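Local structure of ABC transporter periplasmic-binding protein YtfQ (Mycobacterium smegmatis, 6HB0) at residues A[42-47]-A[267-272]; A[87-92]-A[108-113]; A[150-155]-A[179-184]; A[242-247]-A[258-263]. The protein probably binds a sugar, apparently L-arabinofuranose, as the substrate-binding component of a mycobacterial ABC importer. All blocks are in the same frame, centred on the assembly; numbering follows the deposited sequence.

Contact 1 (A[42-47]-A[267-272]); sequences KSAAEE and LGPELM. With ZN (zinc ion), chain D.
Met-272 reaches over one turn of helix 42-47 and sets CG on Ala-44 and its sulphur and methyl on Ala-45, a compact example of how small residues let two helices approach. Its CB comes close to nothing on the other helix. With CG anti to the carbonyl carbon (chi1 -58°), CG drops onto the backbone of Ala-44, 3.6 Å from Ala-44 O. A second bend carries SD to Ala-45, where it rests 3.8 Å from Ala-45 CB and equally near Ala-45 CA. The methyl Met-272 CE lies 3.9 Å from Ala-45 N and as near Ala-45 CB.

Beside it, Ala-44 CB points into the start of the other helix and lies 3.5 Å from Gly-268 C. Gly-268, the N-cap residue, has no side chain, and the Ala-44 methyl lies directly against its backbone. The turn is fixed from within: the carboxylate of Glu-270 doubles back, taking Leu-267 N on OE2 and Gly-268 N on OE1, each through a syn lone pair, while the anti lone pair of OE1 accepts from Leu-271 N. No hydrogen bond crosses the contact.

On the far side of the helix, Glu-46 OE2 binds a zinc ion at 1.9 Å, together with a water, His-318 and His-322; these belong to the terminal run of six histidines, probably a purification tag. Lys-42 NZ forms a salt bridge to Glu-46 OE1 at 3.0 Å. Helix 38-48 is thus flanked by helix 269-279, whose Met-272 also touches Ile-41 and Ala-48, and by strand 51-56, where Ala-45 packs on Leu-52.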
loop_
_atom_site.group_PDB
_atom_site.type_symbol
_atom_site.label_atom_id
_atom_site.label_comp_id
_atom_site.label_asym_id
_atom_site.label_seq_id
_atom_site.Cartn_x
_atom_site.Cartn_y
_atom_site.Cartn_z
ATOM N N LYS A 42 11.473 0.326 -13.905
ATOM C CA LYS A 42 12.216 0.489 -15.157
ATOM C C LYS A 42 12.561 1.947 -15.423
ATOM O O LYS A 42 13.736 2.270 -15.721
ATOM C CB LYS A 42 11.424 -0.124 -16.298
ATOM C CG LYS A 42 11.995 0.043 -17.689
ATOM C CD LYS A 42 11.184 -0.788 -18.690
ATOM C CE LYS A 42 11.494 -0.453 -20.153
ATOM N NZ LYS A 42 11.563 1.030 -20.414
ATOM N N SER A 43 11.561 2.819 -15.308
ATOM C CA SER A 43 11.789 4.273 -15.518
ATOM C C SER A 43 12.762 4.893 -14.486
ATOM O O SER A 43 13.615 5.703 -14.824
ATOM C CB SER A 43 10.474 5.031 -15.510
ATOM O OG SER A 43 9.862 4.962 -14.252
ATOM N N ALA A 44 12.662 4.485 -13.234
ATOM C CA ALA A 44 13.545 5.029 -12.198
ATOM C C ALA A 44 14.982 4.600 -12.444
ATOM O O ALA A 44 15.897 5.372 -12.169
ATOM C CB ALA A 44 13.103 4.588 -10.800
ATOM N N ALA A 45 15.196 3.377 -12.951
ATOM C CA ALA A 45 16.559 2.972 -13.279
ATOM C C ALA A 45 17.130 3.770 -14.471
ATOM O O ALA A 45 18.287 4.152 -14.440
ATOM C CB ALA A 45 16.661 1.488 -13.550
ATOM N N GLU A 46 16.327 4.015 -15.481
ATOM C CA GLU A 46 16.732 4.866 -16.615
ATOM C C GLU A 46 17.095 6.264 -16.107
ATOM O O GLU A 46 18.176 6.790 -16.409
ATOM C CB GLU A 46 15.642 4.940 -17.643
ATOM C CG GLU A 46 15.408 3.667 -18.428
ATOM C CD GLU A 46 14.112 3.645 -19.186
ATOM O OE1 GLU A 46 13.971 2.770 -20.023
ATOM O OE2 GLU A 46 13.209 4.471 -18.983
ATOM N N GLU A 47 16.252 6.846 -15.270
ATOM C CA GLU A 47 16.568 8.154 -14.683
ATOM C C GLU A 47 17.829 8.171 -13.839
ATOM O O GLU A 47 18.568 9.177 -13.844
ATOM C CB GLU A 47 15.417 8.699 -13.840
ATOM C CG GLU A 47 14.072 8.989 -14.523
ATOM C CD GLU A 47 14.126 9.431 -15.982
ATOM O OE1 GLU A 47 13.590 10.461 -16.431
ATOM O OE2 GLU A 47 14.667 8.620 -16.756
ATOM N N LEU A 267 8.455 3.675 -4.684
ATOM C CA LEU A 267 8.202 4.511 -5.884
ATOM C C LEU A 267 9.222 4.251 -7.020
ATOM O O LEU A 267 8.887 4.344 -8.218
ATOM C CB LEU A 267 8.265 5.986 -5.505
ATOM C CG LEU A 267 7.158 6.478 -4.579
ATOM C CD1 LEU A 267 7.227 8.000 -4.516
ATOM C CD2 LEU A 267 5.786 5.996 -5.046
ATOM N N GLY A 268 10.459 3.986 -6.641
ATOM C CA GLY A 268 11.493 3.604 -7.624
ATOM C C GLY A 268 12.780 4.319 -7.353
ATOM O O GLY A 268 13.793 3.697 -7.243
ATOM N N PRO A 269 12.734 5.650 -7.218
ATOM C CA PRO A 269 13.977 6.391 -7.051
ATOM C C PRO A 269 14.697 6.088 -5.787
ATOM O O PRO A 269 15.939 6.074 -5.747
ATOM C CB PRO A 269 13.515 7.850 -7.066
ATOM C CG PRO A 269 12.359 7.793 -7.960
ATOM C CD PRO A 269 11.627 6.554 -7.543
ATOM N N GLU A 270 13.949 5.801 -4.738
ATOM C CA GLU A 270 14.604 5.477 -3.468
ATOM C C GLU A 270 15.332 4.117 -3.576
ATOM O O GLU A 270 16.414 3.941 -3.012
ATOM C CB GLU A 270 13.649 5.597 -2.274
ATOM C CG GLU A 270 12.695 4.444 -2.014
ATOM C CD GLU A 270 11.528 4.370 -3.023
ATOM O OE1 GLU A 270 11.817 3.889 -4.160
ATOM O OE2 GLU A 270 10.331 4.745 -2.713
ATOM N N LEU A 271 14.766 3.164 -4.301
ATOM C CA LEU A 271 15.462 1.892 -4.571
ATOM C C LEU A 271 16.772 2.140 -5.308
ATOM O O LEU A 271 17.816 1.595 -4.948
ATOM C CB LEU A 271 14.551 0.976 -5.399
ATOM C CG LEU A 271 15.158 -0.298 -5.933
ATOM C CD1 LEU A 271 15.726 -1.106 -4.777
ATOM C CD2 LEU A 271 14.121 -1.085 -6.724
ATOM N N MET A 272 16.736 2.983 -6.337
ATOM C CA MET A 272 17.960 3.252 -7.126
ATOM C C MET A 272 18.998 3.948 -6.243
ATOM O O MET A 272 20.163 3.631 -6.283
ATOM C CB MET A 272 17.667 4.082 -8.364
ATOM C CG MET A 272 16.661 3.427 -9.279
ATOM S SD MET A 272 17.105 1.733 -9.754
ATOM C CE MET A 272 15.465 1.023 -9.883
HETATM ZN ZN ZN D . 11.448 4.689 -19.540
HETATM O O HOH W 1 9.558 3.664 -18.922
#

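Contact 2 (A[87-92]-A[108-113]); sequences TGWDAV and RAVDTQ
Asp-90 spreads its carboxylate over two consecutive residues of the 108-113 loop, illustrating how one acidic group can pin an irregular segment. Thr-112 OG1 donates to Asp-90 OD1 at 2.6 Å, approaching from above the carboxylate plane, 36° out of it. The backbone N of Gln-113 donates to Asp-90 OD2 at 2.8 Å, entering through the syn lone pair. Thr-112 has its OG1 anti to the backbone N (chi1 -178°), which turns the hydroxyl to the aspartate, and the same oxygen takes a hydrogen bond from Asp-114 N.

Water 3 adds a third donor to the carboxylate, 2.9 Å from Asp-90 OD1. It also donates to Asp-111 O and accepts from Trp-89 N, tying together three groups of the two segments. At the outer edge, water 2 donates to Asp-111 OD2 at 2.6 Å and also pairs with Thr-87 OG1. Asp-111 OD1 has a stronger partner in the salt bridge with Arg-86.

The apolar part is small and tight. Val-110 CG1 presses obliquely against the indole of Trp-89, 3.4 Å from Trp-89 CD1, while Trp-89 NE1 is satisfied by Val-85 O. The ring otherwise packs toward helix 61-73 and Phe-81.

Three donors converging on Asp-90 would favour its ionised form, and Asp-114 lies nearby. A zinc ion lies about 4 Å from the Asp-90 side chain, though Asp-90 does not coordinate it in this model. The chemistry is that of a hydrated acidic patch on the surface, consistent with the zinc binding seen at Asp-90 and Asp-114 in crystals of this protein.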
loop_
_atom_site.group_PDB
_atom_site.type_symbol
_atom_site.label_atom_id
_atom_site.label_comp_id
_atom_site.label_asym_id
_atom_site.label_seq_id
_atom_site.Cartn_x
_atom_site.Cartn_y
_atom_site.Cartn_z
ATOM N N THR A 87 9.054 -16.458 3.823
ATOM C CA THR A 87 9.998 -17.392 4.426
ATOM C C THR A 87 10.717 -18.239 3.429
ATOM O O THR A 87 10.243 -18.480 2.336
ATOM C CB THR A 87 9.264 -18.417 5.357
ATOM O OG1 THR A 87 8.359 -17.721 6.201
ATOM C CG2 THR A 87 10.271 -19.129 6.253
ATOM N N GLY A 88 11.870 -18.747 3.827
ATOM C CA GLY A 88 12.614 -19.678 3.028
ATOM C C GLY A 88 13.674 -19.060 2.141
ATOM O O GLY A 88 14.136 -19.680 1.187
ATOM N N TRP A 89 14.101 -17.852 2.482
ATOM C CA TRP A 89 15.127 -17.173 1.732
ATOM C C TRP A 89 16.523 -17.306 2.294
ATOM O O TRP A 89 17.480 -16.864 1.640
ATOM C CB TRP A 89 14.786 -15.682 1.614
ATOM C CG TRP A 89 13.460 -15.452 1.058
ATOM C CD1 TRP A 89 12.314 -15.106 1.732
ATOM C CD2 TRP A 89 13.091 -15.616 -0.301
ATOM N NE1 TRP A 89 11.261 -15.047 0.853
ATOM C CE2 TRP A 89 11.717 -15.350 -0.399
ATOM C CE3 TRP A 89 13.804 -15.918 -1.461
ATOM C CZ2 TRP A 89 11.054 -15.361 -1.584
ATOM C CZ3 TRP A 89 13.115 -15.972 -2.651
ATOM C CH2 TRP A 89 11.778 -15.671 -2.699
ATOM N N ASP A 90 16.680 -17.844 3.490
ATOM C CA ASP A 90 17.977 -17.727 4.169
ATOM C C ASP A 90 19.112 -18.374 3.401
ATOM O O ASP A 90 20.210 -17.822 3.362
ATOM C CB ASP A 90 17.935 -18.277 5.592
ATOM C CG ASP A 90 17.235 -17.362 6.557
ATOM O OD1 ASP A 90 16.793 -16.250 6.159
ATOM O OD2 ASP A 90 17.099 -17.774 7.735
ATOM N N ALA A 91 18.849 -19.511 2.763
ATOM C CA ALA A 91 19.865 -20.215 1.998
ATOM C C ALA A 91 20.336 -19.400 0.795
ATOM O O ALA A 91 21.544 -19.183 0.628
ATOM C CB ALA A 91 19.350 -21.544 1.512
ATOM N N VAL A 92 19.415 -18.964 -0.050
ATOM C CA VAL A 92 19.851 -18.162 -1.182
ATOM C C VAL A 92 20.487 -16.805 -0.771
ATOM O O VAL A 92 21.422 -16.289 -1.418
ATOM C CB VAL A 92 18.745 -18.017 -2.216
ATOM C CG1 VAL A 92 17.706 -16.983 -1.823
ATOM C CG2 VAL A 92 19.332 -17.612 -3.555
ATOM N N ARG A 108 7.331 -6.741 0.315
ATOM C CA ARG A 108 6.931 -7.659 1.357
ATOM C C ARG A 108 8.167 -8.017 2.182
ATOM O O ARG A 108 9.236 -8.264 1.637
ATOM C CB ARG A 108 6.322 -8.906 0.743
ATOM C CG ARG A 108 5.910 -9.961 1.772
ATOM C CD ARG A 108 5.760 -11.347 1.150
ATOM N NE ARG A 108 4.832 -11.311 0.026
ATOM C CZ ARG A 108 3.513 -11.268 0.131
ATOM N NH1 ARG A 108 2.781 -11.224 -0.965
ATOM N NH2 ARG A 108 2.917 -11.271 1.318
ATOM N N ALA A 109 8.012 -7.982 3.498
ATOM C CA ALA A 109 9.078 -8.257 4.453
ATOM C C ALA A 109 9.320 -9.746 4.559
ATOM O O ALA A 109 8.430 -10.515 4.291
ATOM C CB ALA A 109 8.663 -7.750 5.817
ATOM N N VAL A 110 10.514 -10.151 4.933
ATOM C CA VAL A 110 10.774 -11.571 5.138
ATOM C C VAL A 110 10.980 -11.917 6.596
ATOM O O VAL A 110 11.316 -11.067 7.396
ATOM C CB VAL A 110 11.971 -12.090 4.331
ATOM C CG1 VAL A 110 11.682 -11.937 2.842
ATOM C CG2 VAL A 110 13.251 -11.432 4.809
ATOM N N ASP A 111 10.776 -13.192 6.896
ATOM C CA ASP A 111 11.156 -13.795 8.166
ATOM C C ASP A 111 12.548 -14.361 7.918
ATOM O O ASP A 111 12.770 -15.072 6.932
ATOM C CB ASP A 111 10.283 -15.026 8.477
ATOM C CG ASP A 111 8.842 -14.699 8.880
ATOM O OD1 ASP A 111 8.500 -13.524 9.188
ATOM O OD2 ASP A 111 8.043 -15.679 8.910
ATOM N N THR A 112 13.495 -14.074 8.781
ATOM C CA THR A 112 14.793 -14.720 8.642
ATOM C C THR A 112 15.206 -15.321 9.961
ATOM O O THR A 112 14.800 -14.813 11.012
ATOM C CB THR A 112 15.872 -13.737 8.184
ATOM O OG1 THR A 112 17.119 -14.439 8.025
ATOM C CG2 THR A 112 15.969 -12.555 9.135
ATOM N N GLN A 113 15.998 -16.379 9.898
ATOM C CA GLN A 113 16.624 -16.913 11.098
ATOM C C GLN A 113 18.131 -16.517 11.144
ATOM O O GLN A 113 18.866 -17.053 11.956
ATOM C CB GLN A 113 16.461 -18.436 11.149
ATOM C CG GLN A 113 15.065 -18.979 10.796
ATOM C CD GLN A 113 14.042 -18.624 11.846
ATOM O OE1 GLN A 113 14.314 -18.720 13.056
ATOM N NE2 GLN A 113 12.860 -18.217 11.411
HETATM O O HOH W 2 8.851 -18.143 9.381
HETATM O O HOH W 3 14.139 -15.992 4.927
#

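Contact 3 (A[150-155]-A[179-184])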
loop_
_atom_site.group_PDB
_atom_site.type_symbol
_atom_site.label_atom_id
_atom_site.label_comp_id
_atom_site.label_asym_id
_atom_site.label_seq_id
_atom_site.Cartn_x
_atom_site.Cartn_y
_atom_site.Cartn_z
ATOM N N ILE A 150 -19.245 3.278 14.509
ATOM C CA ILE A 150 -18.427 3.020 13.336
ATOM C C ILE A 150 -18.766 1.619 12.854
ATOM O O ILE A 150 -18.858 0.704 13.663
ATOM C CB ILE A 150 -16.938 3.049 13.695
ATOM C CG1 ILE A 150 -16.549 4.420 14.249
ATOM C CG2 ILE A 150 -16.081 2.728 12.461
ATOM C CD1 ILE A 150 -15.189 4.412 14.933
ATOM N N VAL A 151 -18.978 1.463 11.552
ATOM C CA VAL A 151 -18.983 0.130 10.984
ATOM C C VAL A 151 -17.769 -0.035 10.088
ATOM O O VAL A 151 -17.321 0.916 9.473
ATOM C CB VAL A 151 -20.279 -0.191 10.270
ATOM C CG1 VAL A 151 -21.454 -0.051 11.257
ATOM C CG2 VAL A 151 -20.468 0.601 8.980
ATOM N N GLN A 152 -17.225 -1.245 10.048
ATOM C CA GLN A 152 -16.011 -1.513 9.325
ATOM C C GLN A 152 -16.191 -2.574 8.269
ATOM O O GLN A 152 -16.645 -3.696 8.540
ATOM C CB GLN A 152 -14.913 -1.910 10.308
ATOM C CG GLN A 152 -13.576 -2.243 9.646
ATOM C CD GLN A 152 -12.370 -2.290 10.595
ATOM O OE1 GLN A 152 -11.223 -2.371 10.139
ATOM N NE2 GLN A 152 -12.623 -2.304 11.893
ATOM N N LEU A 153 -15.829 -2.228 7.054
ATOM C CA LEU A 153 -15.832 -3.187 5.935
ATOM C C LEU A 153 -14.404 -3.685 5.832
ATOM O O LEU A 153 -13.488 -2.935 5.455
ATOM C CB LEU A 153 -16.292 -2.497 4.663
ATOM C CG LEU A 153 -17.700 -1.904 4.695
ATOM C CD1 LEU A 153 -17.956 -1.053 3.452
ATOM C CD2 LEU A 153 -18.723 -3.021 4.750
ATOM N N GLU A 154 -14.183 -4.945 6.238
ATOM C CA GLU A 154 -12.873 -5.502 6.236
ATOM C C GLU A 154 -12.546 -6.146 4.906
ATOM O O GLU A 154 -13.441 -6.605 4.187
ATOM C CB GLU A 154 -12.748 -6.599 7.284
ATOM C CG GLU A 154 -13.156 -6.199 8.660
ATOM C CD GLU A 154 -13.231 -7.421 9.594
ATOM O OE1 GLU A 154 -12.635 -8.480 9.285
ATOM O OE2 GLU A 154 -13.848 -7.288 10.663
ATOM N N GLY A 155 -11.255 -6.197 4.615
ATOM C CA GLY A 155 -10.744 -6.934 3.494
ATOM C C GLY A 155 -10.883 -8.458 3.704
ATOM O O GLY A 155 -11.385 -8.944 4.711
ATOM N N LEU A 179 -15.822 6.470 20.501
ATOM C CA LEU A 179 -15.781 5.861 19.183
ATOM C C LEU A 179 -15.897 4.378 19.370
ATOM O O LEU A 179 -15.052 3.756 20.004
ATOM C CB LEU A 179 -14.464 6.163 18.475
ATOM C CG LEU A 179 -14.026 7.620 18.359
ATOM C CD1 LEU A 179 -12.938 7.702 17.306
ATOM C CD2 LEU A 179 -15.165 8.530 18.019
ATOM N N LYS A 180 -16.929 3.800 18.807
ATOM C CA LYS A 180 -17.112 2.365 18.961
ATOM C C LYS A 180 -17.371 1.695 17.631
ATOM O O LYS A 180 -18.222 2.110 16.861
ATOM C CB LYS A 180 -18.276 2.100 19.911
ATOM C CG LYS A 180 -17.776 1.831 21.319
ATOM C CD LYS A 180 -18.764 2.225 22.394
ATOM C CE LYS A 180 -18.266 1.693 23.734
ATOM N NZ LYS A 180 -19.190 2.125 24.808
ATOM N N ILE A 181 -16.644 0.632 17.378
ATOM C CA ILE A 181 -16.959 -0.178 16.244
ATOM C C ILE A 181 -18.146 -1.102 16.587
ATOM O O ILE A 181 -17.985 -2.018 17.368
ATOM C CB ILE A 181 -15.760 -0.990 15.828
ATOM C CG1 ILE A 181 -14.618 -0.033 15.411
ATOM C CG2 ILE A 181 -16.167 -1.942 14.686
ATOM C CD1 ILE A 181 -13.285 -0.737 15.325
ATOM N N VAL A 182 -19.293 -0.859 15.973
ATOM C CA VAL A 182 -20.514 -1.607 16.324
ATOM C C VAL A 182 -20.763 -2.769 15.370
ATOM O O VAL A 182 -21.602 -3.608 15.624
ATOM C CB VAL A 182 -21.766 -0.690 16.445
ATOM C CG1 VAL A 182 -21.599 0.279 17.612
ATOM C CG2 VAL A 182 -22.073 0.036 15.145
ATOM N N ALA A 183 -20.076 -2.800 14.241
ATOM C CA ALA A 183 -20.141 -3.967 13.346
ATOM C C ALA A 183 -18.907 -3.968 12.475
ATOM O O ALA A 183 -18.403 -2.893 12.121
ATOM C CB ALA A 183 -21.387 -3.923 12.490
ATOM N N SER A 184 -18.415 -5.164 12.161
ATOM C CA SER A 184 -17.191 -5.328 11.417
ATOM C C SER A 184 -17.282 -6.658 10.679
ATOM O O SER A 184 -17.532 -7.687 11.288
ATOM C CB SER A 184 -16.007 -5.295 12.330
ATOM O OG SER A 184 -14.812 -5.056 11.599
#
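Ser-184 OG meets Glu-154 OE2 because the serine hydroxyl stands anti to its backbone N (chi1 -163°), while Glu-154 sets CG anti to its carbonyl carbon (chi1 -53°) and stretches out beyond it. These are neighbouring parallel strands of a beta-alpha-beta unit, strand 148-154, helix 160-173, strand 179-186, the last being an outermost strand of its sheet. Ser-184 OG donates over 2.6 Å into the anti lone pair of Glu-154 OE2, which also forms a salt bridge with Lys-166 of the connecting helix.

Gln-152, extended throughout, runs past the same hydroxyl with its CB 3.4 Å from Ser-184 OG. Its NE2 lies against Ile-181 CD1 and its OE1 is held by Gln-214. Ile-150 CD1 reaches Leu-179 CB at 4.0 Å, completing the face toward helix 160-173; on the other face Val-151 CG1 touches Ala-183 CB and packs with it on Phe-201 of helix 191-204.

The ladder carries a useful lesson in register. Ile-150 pairs with Ile-181 but Gln-152 with Ser-184, so strand 179-184 holds one extra residue, a beta bulge around Val-182. Val-182 N donates to Ile-150 O at 2.8 Å and Gln-152 N to Ala-183 O at 2.9 Å. Between these bonds Ala-183 N, 3.8 Å from Ile-150 O, is buried without a hydrogen-bonding partner.

Contact 4 (A[242-247]-A[258-263]). With ZN (zinc ion), chain F.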
loop_
_atom_site.group_PDB
_atom_site.type_symbol
_atom_site.label_atom_id
_atom_site.label_comp_id
_atom_site.label_asym_id
_atom_site.label_seq_id
_atom_site.Cartn_x
_atom_site.Cartn_y
_atom_site.Cartn_z
ATOM N N VAL A 242 -9.307 3.488 2.609
ATOM C CA VAL A 242 -7.940 3.357 2.167
ATOM C C VAL A 242 -7.896 3.209 0.656
ATOM O O VAL A 242 -8.745 2.561 0.078
ATOM C CB VAL A 242 -7.300 2.146 2.840
ATOM C CG1 VAL A 242 -5.836 2.035 2.454
ATOM C CG2 VAL A 242 -7.462 2.232 4.364
ATOM N N ASP A 243 -6.873 3.807 0.035
ATOM C CA ASP A 243 -6.518 3.700 -1.413
ATOM C C ASP A 243 -6.933 4.986 -2.160
ATOM O O ASP A 243 -8.111 5.262 -2.385
ATOM C CB ASP A 243 -7.131 2.520 -2.166
ATOM C CG ASP A 243 -6.690 1.156 -1.687
ATOM O OD1 ASP A 243 -5.612 0.972 -1.107
ATOM O OD2 ASP A 243 -7.471 0.242 -1.956
ATOM N N ALA A 244 -5.950 5.762 -2.568
ATOM C CA ALA A 244 -6.221 6.992 -3.265
ATOM C C ALA A 244 -6.276 6.707 -4.762
ATOM O O ALA A 244 -5.420 7.139 -5.519
ATOM C CB ALA A 244 -5.147 7.985 -2.925
ATOM N N THR A 245 -7.257 5.922 -5.170
ATOM C CA THR A 245 -7.421 5.580 -6.557
ATOM C C THR A 245 -8.293 6.650 -7.230
ATOM O O THR A 245 -8.952 7.488 -6.588
ATOM C CB THR A 245 -8.170 4.252 -6.689
ATOM O OG1 THR A 245 -9.488 4.400 -6.137
ATOM C CG2 THR A 245 -7.439 3.131 -6.002
ATOM N N HIS A 246 -8.333 6.598 -8.539
ATOM C CA HIS A 246 -9.150 7.542 -9.295
ATOM C C HIS A 246 -10.637 7.557 -8.805
ATOM O O HIS A 246 -11.204 8.630 -8.540
ATOM C CB HIS A 246 -9.090 7.236 -10.810
ATOM C CG HIS A 246 -9.351 8.444 -11.665
ATOM N ND1 HIS A 246 -8.349 9.088 -12.364
ATOM C CD2 HIS A 246 -10.487 9.145 -11.895
ATOM C CE1 HIS A 246 -8.860 10.158 -12.963
ATOM N NE2 HIS A 246 -10.153 10.209 -12.705
ATOM N N ASP A 247 -11.254 6.386 -8.705
ATOM C CA ASP A 247 -12.690 6.321 -8.376
ATOM C C ASP A 247 -12.974 6.688 -6.931
ATOM O O ASP A 247 -13.994 7.358 -6.649
ATOM C CB ASP A 247 -13.278 4.983 -8.765
ATOM C CG ASP A 247 -13.338 4.815 -10.305
ATOM O OD1 ASP A 247 -13.143 5.809 -11.075
ATOM O OD2 ASP A 247 -13.596 3.700 -10.758
ATOM N N ASN A 258 -15.469 11.074 2.739
ATOM C CA ASN A 258 -14.965 12.194 3.516
ATOM C C ASN A 258 -13.475 12.219 3.654
ATOM O O ASN A 258 -12.881 13.287 3.841
ATOM C CB ASN A 258 -15.632 12.155 4.890
ATOM C CG ASN A 258 -17.156 12.174 4.765
ATOM O OD1 ASN A 258 -17.777 11.141 4.560
ATOM N ND2 ASN A 258 -17.740 13.361 4.782
ATOM N N TYR A 259 -12.821 11.046 3.598
ATOM C CA TYR A 259 -11.389 11.017 3.780
ATOM C C TYR A 259 -10.811 9.734 3.178
ATOM O O TYR A 259 -11.405 8.632 3.307
ATOM C CB TYR A 259 -11.054 11.109 5.251
ATOM C CG TYR A 259 -9.633 11.518 5.576
ATOM C CD1 TYR A 259 -9.162 12.793 5.251
ATOM C CD2 TYR A 259 -8.772 10.654 6.218
ATOM C CE1 TYR A 259 -7.853 13.171 5.542
ATOM C CE2 TYR A 259 -7.475 11.033 6.526
ATOM C CZ TYR A 259 -7.052 12.307 6.191
ATOM O OH TYR A 259 -5.785 12.626 6.502
ATOM N N ILE A 260 -9.651 9.887 2.514
ATOM C CA ILE A 260 -8.892 8.770 1.991
ATOM C C ILE A 260 -7.457 8.821 2.493
ATOM O O ILE A 260 -6.851 9.894 2.589
ATOM C CB ILE A 260 -8.941 8.776 0.476
ATOM C CG1 ILE A 260 -10.308 8.359 -0.012
ATOM C CG2 ILE A 260 -7.895 7.811 -0.109
ATOM C CD1 ILE A 260 -10.469 8.599 -1.501
ATOM N N VAL A 261 -6.916 7.662 2.856
ATOM C CA VAL A 261 -5.523 7.517 3.214
ATOM C C VAL A 261 -4.883 6.463 2.334
ATOM O O VAL A 261 -5.571 5.534 1.870
ATOM C CB VAL A 261 -5.309 7.126 4.704
ATOM C CG1 VAL A 261 -5.843 8.222 5.601
ATOM C CG2 VAL A 261 -5.980 5.836 5.025
ATOM N N GLU A 262 -3.577 6.558 2.135
ATOM C CA GLU A 262 -2.822 5.504 1.449
ATOM C C GLU A 262 -1.419 5.571 1.897
ATOM O O GLU A 262 -0.894 6.664 2.072
ATOM C CB GLU A 262 -2.879 5.669 -0.060
ATOM C CG GLU A 262 -2.173 4.533 -0.787
ATOM C CD GLU A 262 -2.177 4.646 -2.295
ATOM O OE1 GLU A 262 -3.249 4.951 -2.834
ATOM O OE2 GLU A 262 -1.118 4.375 -2.950
ATOM N N CYS A 263 -0.801 4.413 2.125
ATOM C CA CYS A 263 0.622 4.296 2.291
ATOM C C CYS A 263 1.111 3.770 0.936
ATOM O O CYS A 263 0.703 2.692 0.494
ATOM C CB CYS A 263 1.003 3.315 3.384
ATOM S SG CYS A 263 2.783 3.234 3.687
HETATM ZN ZN ZN F . 3.085 5.084 4.952
HETATM O O HOH W 4 5.073 5.366 5.192
#
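The carbonyl oxygen of Val-261 is gripped from the end of the neighbouring strand: Asp-243 N donates to Val-261 O at 2.8 Å, nearly straight (166°), and the CA-H of Val-242 adds a contact, Val-242 CA lying 3.2 Å from Val-261 O. With this parallel bridge the beta-alpha-beta unit of strand 238-242, helix 246-253 and strand 259-263 closes, just where the first strand gives way to a loop.

Glu-262 follows the departing chain. Its CG is anti to the backbone N (chi1 -176°) and the rest stays extended until the carboxylate reaches Ala-244 N, which donates at 2.8 Å to the anti lone pair of Glu-262 OE1. Glu-262 OE2 accepts from Asn-264. Ala-244 is the centre of an inverse gamma turn, so the glutamate secures the backbone N at its apex.

Ile-260 CG2 packs against the turn, 3.4 Å from Asp-243 O and 3.9 Å from Ala-244 CB. Beyond it, Thr-245 caps helix 246-253 through Gly-248 N. At the other end of the strand, Cys-263 SG binds a zinc ion at 2.3 Å, together with Glu-128, Asp-292 and a water.

Asp-243 OD1 and Glu-262 OE1 lie 4.9 Å apart, like charges that would repel. Arg-34, in a loop of the other lobe, forms a salt bridge with Asp-243 and touches Glu-262, and probably eases that repulsion. The chemistry therefore points to a charged strand-end rim facing the interlobe cleft, where this family generally binds its ligands.

Overall arrangement
The four contacts sample both lobes of a two-lobed periplasmic binding protein. Contacts 1 and 2, their centres 24 Å apart, belong to the lobe built on the parallel sheet containing strands 51-56 and 103-106. Contacts 3 and 4, 18 Å apart, share the mixed sheet of the other, contact 3 at one edge, on outermost strand 179-186, and contact 4 further in. Contact 1 encloses the rest along the chain: contacts 2, 3 and 4 follow in series between its segments, and strand 259-263 of contact 4 leads directly to helix 269-279 of contact 1. The chain thus leaves the first lobe and returns, consistent with lobes that can hinge around a bound sugar.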